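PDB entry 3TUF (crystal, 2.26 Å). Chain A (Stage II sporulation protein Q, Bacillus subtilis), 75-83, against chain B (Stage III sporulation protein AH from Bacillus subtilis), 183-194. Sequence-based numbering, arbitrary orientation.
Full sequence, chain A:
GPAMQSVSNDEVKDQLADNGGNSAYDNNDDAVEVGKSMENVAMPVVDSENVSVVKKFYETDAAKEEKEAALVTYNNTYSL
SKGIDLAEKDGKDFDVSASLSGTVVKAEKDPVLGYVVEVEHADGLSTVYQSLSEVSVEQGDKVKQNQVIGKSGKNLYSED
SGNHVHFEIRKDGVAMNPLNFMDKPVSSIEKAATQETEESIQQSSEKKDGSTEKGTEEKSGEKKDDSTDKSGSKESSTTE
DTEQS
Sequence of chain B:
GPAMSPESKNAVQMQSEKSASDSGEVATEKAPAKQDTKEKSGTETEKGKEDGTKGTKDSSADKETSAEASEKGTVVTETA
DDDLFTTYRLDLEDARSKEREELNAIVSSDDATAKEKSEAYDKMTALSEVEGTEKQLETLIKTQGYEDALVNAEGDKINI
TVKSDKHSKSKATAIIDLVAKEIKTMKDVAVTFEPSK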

# COMPACT_ATOMS: atom_id res chain seq x y z
N ASN A 75 15.76 -20.11 -12.95
CA ASN A 75 16.86 -19.41 -13.60
C ASN A 75 17.46 -18.58 -12.50
O ASN A 75 18.39 -19.01 -11.84
N ASN A 76 16.93 -17.39 -12.29
CA ASN A 76 17.17 -16.67 -11.04
C ASN A 76 15.85 -16.54 -10.35
O ASN A 76 15.58 -15.53 -9.64
N THR A 77 15.03 -17.56 -10.57
CA THR A 77 13.82 -17.73 -9.83
C THR A 77 13.97 -18.96 -8.92
O THR A 77 14.49 -20.02 -9.38
N TYR A 78 13.58 -18.79 -7.63
CA TYR A 78 13.39 -19.89 -6.71
C TYR A 78 11.93 -20.03 -6.28
O TYR A 78 11.22 -19.04 -6.09
N SER A 79 11.45 -21.24 -6.11
CA SER A 79 10.07 -21.40 -5.78
C SER A 79 10.09 -22.52 -4.71
O SER A 79 11.16 -23.14 -4.49
N LEU A 80 8.99 -22.70 -3.98
CA LEU A 80 8.96 -23.65 -2.84
C LEU A 80 8.69 -25.02 -3.43
O LEU A 80 7.93 -25.09 -4.39
N SER A 81 9.25 -26.13 -2.92
CA SER A 81 8.84 -27.42 -3.53
C SER A 81 7.45 -27.87 -3.02
O SER A 81 7.27 -27.93 -1.83
N LYS A 82 6.45 -28.17 -3.86
CA LYS A 82 5.08 -28.50 -3.34
C LYS A 82 4.78 -30.00 -3.36
O LYS A 82 3.55 -30.52 -3.25
N GLY A 83 5.92 -30.72 -3.46
CA GLY A 83 5.91 -32.18 -3.49
C GLY A 83 7.28 -32.83 -3.37
O GLY A 83 8.29 -32.17 -3.01
N ILE B 183 0.73 -18.37 4.75
CA ILE B 183 0.87 -18.06 3.35
C ILE B 183 1.62 -19.24 2.75
O ILE B 183 1.09 -19.92 1.85
N LYS B 184 2.82 -19.50 3.30
CA LYS B 184 3.68 -20.57 2.83
C LYS B 184 2.99 -21.91 2.93
O LYS B 184 3.20 -22.77 2.10
N THR B 185 2.12 -22.09 3.91
CA THR B 185 1.32 -23.28 4.01
C THR B 185 0.28 -23.43 2.94
O THR B 185 -0.11 -24.53 2.65
N MET B 186 -0.21 -22.35 2.37
CA MET B 186 -1.40 -22.46 1.52
C MET B 186 -1.08 -22.10 0.09
O MET B 186 -1.89 -22.30 -0.77
N LYS B 187 0.07 -21.51 -0.15
CA LYS B 187 0.31 -20.86 -1.42
C LYS B 187 1.75 -21.16 -1.78
O LYS B 187 2.54 -21.53 -0.92
N ASP B 188 2.08 -21.01 -3.06
CA ASP B 188 3.47 -21.17 -3.50
C ASP B 188 4.04 -19.77 -3.32
O ASP B 188 3.28 -18.81 -3.13
N VAL B 189 5.36 -19.67 -3.34
CA VAL B 189 6.06 -18.44 -3.14
C VAL B 189 7.22 -18.47 -4.11
O VAL B 189 8.00 -19.41 -4.13
N ALA B 190 7.38 -17.44 -4.93
CA ALA B 190 8.49 -17.43 -5.85
C ALA B 190 9.31 -16.17 -5.64
O ALA B 190 8.75 -15.12 -5.28
N VAL B 191 10.62 -16.25 -5.82
CA VAL B 191 11.46 -15.11 -5.55
C VAL B 191 12.41 -15.01 -6.68
O VAL B 191 13.20 -15.95 -6.90
N THR B 192 12.36 -13.89 -7.39
CA THR B 192 13.24 -13.67 -8.54
C THR B 192 14.22 -12.58 -8.22
O THR B 192 13.83 -11.58 -7.64
N PHE B 193 15.48 -12.77 -8.60
CA PHE B 193 16.55 -11.77 -8.40
C PHE B 193 16.93 -11.13 -9.73
O PHE B 193 17.52 -11.78 -10.59
N GLU B 194 16.60 -9.85 -9.88
CA GLU B 194 16.89 -9.03 -11.08
C GLU B 194 18.25 -8.33 -11.01
O GLU B 194 18.55 -7.70 -9.98

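The two strands, 77-80 of chain A and 188-194 of chain B, run antiparallel, their axes at 166° and 4.6 Å apart at closest approach, and backbone bonds fix the register that the side chains follow. Y78(A) and V191(B) form a reciprocal pair: Y78(A) N donates to V191(B) O (3.0 Å, 172°) and V191(B) N to Y78(A) O (2.9 Å, 152°). Two residues along, past the T77(A)–T192(B) pair, F193(B) N donates to N76(A) O at 3.0 Å and 160°, so that carbonyl is satisfied even though N76(A) lies outside the strand.

T77(A) and T192(B), both m, face each other on one side of the sheet, and T77(A) OG1 lies 2.8 Å from T192(B) OG1, a hydrogen bond in which either hydroxyl could donate. On the other side, Y78(A) (m, chi2 -103°) and F193(B) (m, chi2 67°) meet with CD2 of Y78(A) 3.6 Å from CE1 of F193(B); centroids 5.6 Å apart and planes at 78° describe an oblique pair.

D188(B), in rotamer t, serves two chain A donors, one on each carboxylate oxygen. S79(A) OG, at an off-well chi1 of 141°, donates to D188(B) OD2 at 3.0 Å, while L80(A) N donates to D188(B) OD1 at 3.1 Å and 150°. L80(A) N makes only a weak second bond to V189(B) O, long at 3.4 Å and bent to 123°. D188(B) OD1 also accepts a weak bond from its neighbour's amide, V189(B) N, at 2.8 Å.

L80(A) (m, t) points toward chain B and packs its CG 3.8 Å from CB of V189(B) (t). Beyond it, K82(A) (m, m, t, t) reaches backbone carbonyls with its ammonium: NZ of K82(A) donates to K184(B) O at 3.1 Å and, weakly, to K187(B) O at 3.2 Å.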

# COMPACT_ATOMS: atom_id res chain seq x y z
CB ASN A 75 16.55 -18.57 -14.83
CG ASN A 75 15.97 -19.39 -15.95
OD1 ASN A 75 16.69 -19.89 -16.80
ND2 ASN A 75 14.67 -19.55 -15.95
CB ASN A 76 17.82 -15.32 -11.26
CG ASN A 76 18.49 -15.26 -12.56
OD1 ASN A 76 17.81 -15.21 -13.58
ND2 ASN A 76 19.83 -15.34 -12.58
CB THR A 77 12.63 -17.75 -10.78
OG1 THR A 77 12.30 -16.38 -11.06
CG2 THR A 77 11.40 -18.41 -10.19
CB TYR A 78 14.21 -19.61 -5.47
CG TYR A 78 15.66 -19.37 -5.81
CD1 TYR A 78 16.61 -20.37 -5.59
CD2 TYR A 78 16.09 -18.16 -6.34
CE1 TYR A 78 17.97 -20.15 -5.89
CE2 TYR A 78 17.40 -17.93 -6.63
CZ TYR A 78 18.35 -18.94 -6.42
OH TYR A 78 19.70 -18.75 -6.72
CB SER A 79 9.29 -21.69 -7.06
OG SER A 79 8.27 -22.66 -6.89
CB LEU A 80 7.78 -23.34 -1.95
CG LEU A 80 7.77 -21.99 -1.19
CD1 LEU A 80 6.64 -22.08 -0.18
CD2 LEU A 80 9.08 -21.68 -0.53
CB SER A 81 9.88 -28.46 -3.23
OG SER A 81 9.31 -29.73 -3.47
CB LYS A 82 4.03 -27.70 -4.12
CG LYS A 82 4.03 -26.18 -3.76
CD LYS A 82 4.06 -25.94 -2.20
CE LYS A 82 3.53 -24.57 -1.75
NZ LYS A 82 3.05 -24.66 -0.36
CB ILE B 183 1.66 -16.73 3.10
CG1 ILE B 183 0.92 -15.45 3.59
CG2 ILE B 183 2.02 -16.59 1.64
CD1 ILE B 183 -0.56 -15.36 3.24
CB LYS B 184 5.01 -20.57 3.58
CG LYS B 184 6.00 -19.53 3.03
CD LYS B 184 7.27 -19.37 3.97
CE LYS B 184 6.98 -18.90 5.39
NZ LYS B 184 8.26 -18.75 6.18
CB THR B 185 0.60 -23.29 5.33
OG1 THR B 185 1.61 -23.42 6.31
CG2 THR B 185 -0.35 -24.47 5.46
CB MET B 186 -2.48 -21.47 2.01
CG MET B 186 -2.93 -21.70 3.42
SD MET B 186 -3.72 -23.31 3.46
CE MET B 186 -3.80 -23.68 5.24
CB LYS B 187 0.06 -19.33 -1.31
CG LYS B 187 -1.44 -18.91 -1.26
CD LYS B 187 -1.64 -17.43 -0.84
CE LYS B 187 -3.11 -17.04 -0.87
NZ LYS B 187 -3.27 -15.61 -0.39
CB ASP B 188 3.58 -21.75 -4.95
CG ASP B 188 5.07 -22.03 -5.39
OD1 ASP B 188 6.00 -22.14 -4.52
OD2 ASP B 188 5.33 -22.10 -6.62
CB VAL B 189 6.63 -18.41 -1.69
CG1 VAL B 189 7.60 -17.26 -1.54
CG2 VAL B 189 5.54 -18.31 -0.61
CB ALA B 190 7.97 -17.55 -7.29
CB VAL B 191 12.32 -15.38 -4.34
CG1 VAL B 191 13.26 -14.19 -4.04
CG2 VAL B 191 11.41 -15.65 -3.19
CB THR B 192 12.39 -13.17 -9.69
OG1 THR B 192 11.27 -14.05 -9.84
CG2 THR B 192 13.20 -13.09 -10.99
CB PHE B 193 17.79 -12.42 -7.80
CG PHE B 193 17.55 -13.06 -6.45
CD1 PHE B 193 16.73 -14.19 -6.31
CD2 PHE B 193 18.13 -12.55 -5.33
CE1 PHE B 193 16.47 -14.77 -5.05
CE2 PHE B 193 17.89 -13.12 -4.08
CZ PHE B 193 17.06 -14.24 -3.95
CB GLU B 194 15.85 -7.93 -11.21
CG GLU B 194 14.47 -8.41 -11.47
CD GLU B 194 14.23 -8.63 -12.94
OE1 GLU B 194 15.22 -8.86 -13.67
OE2 GLU B 194 13.05 -8.54 -13.36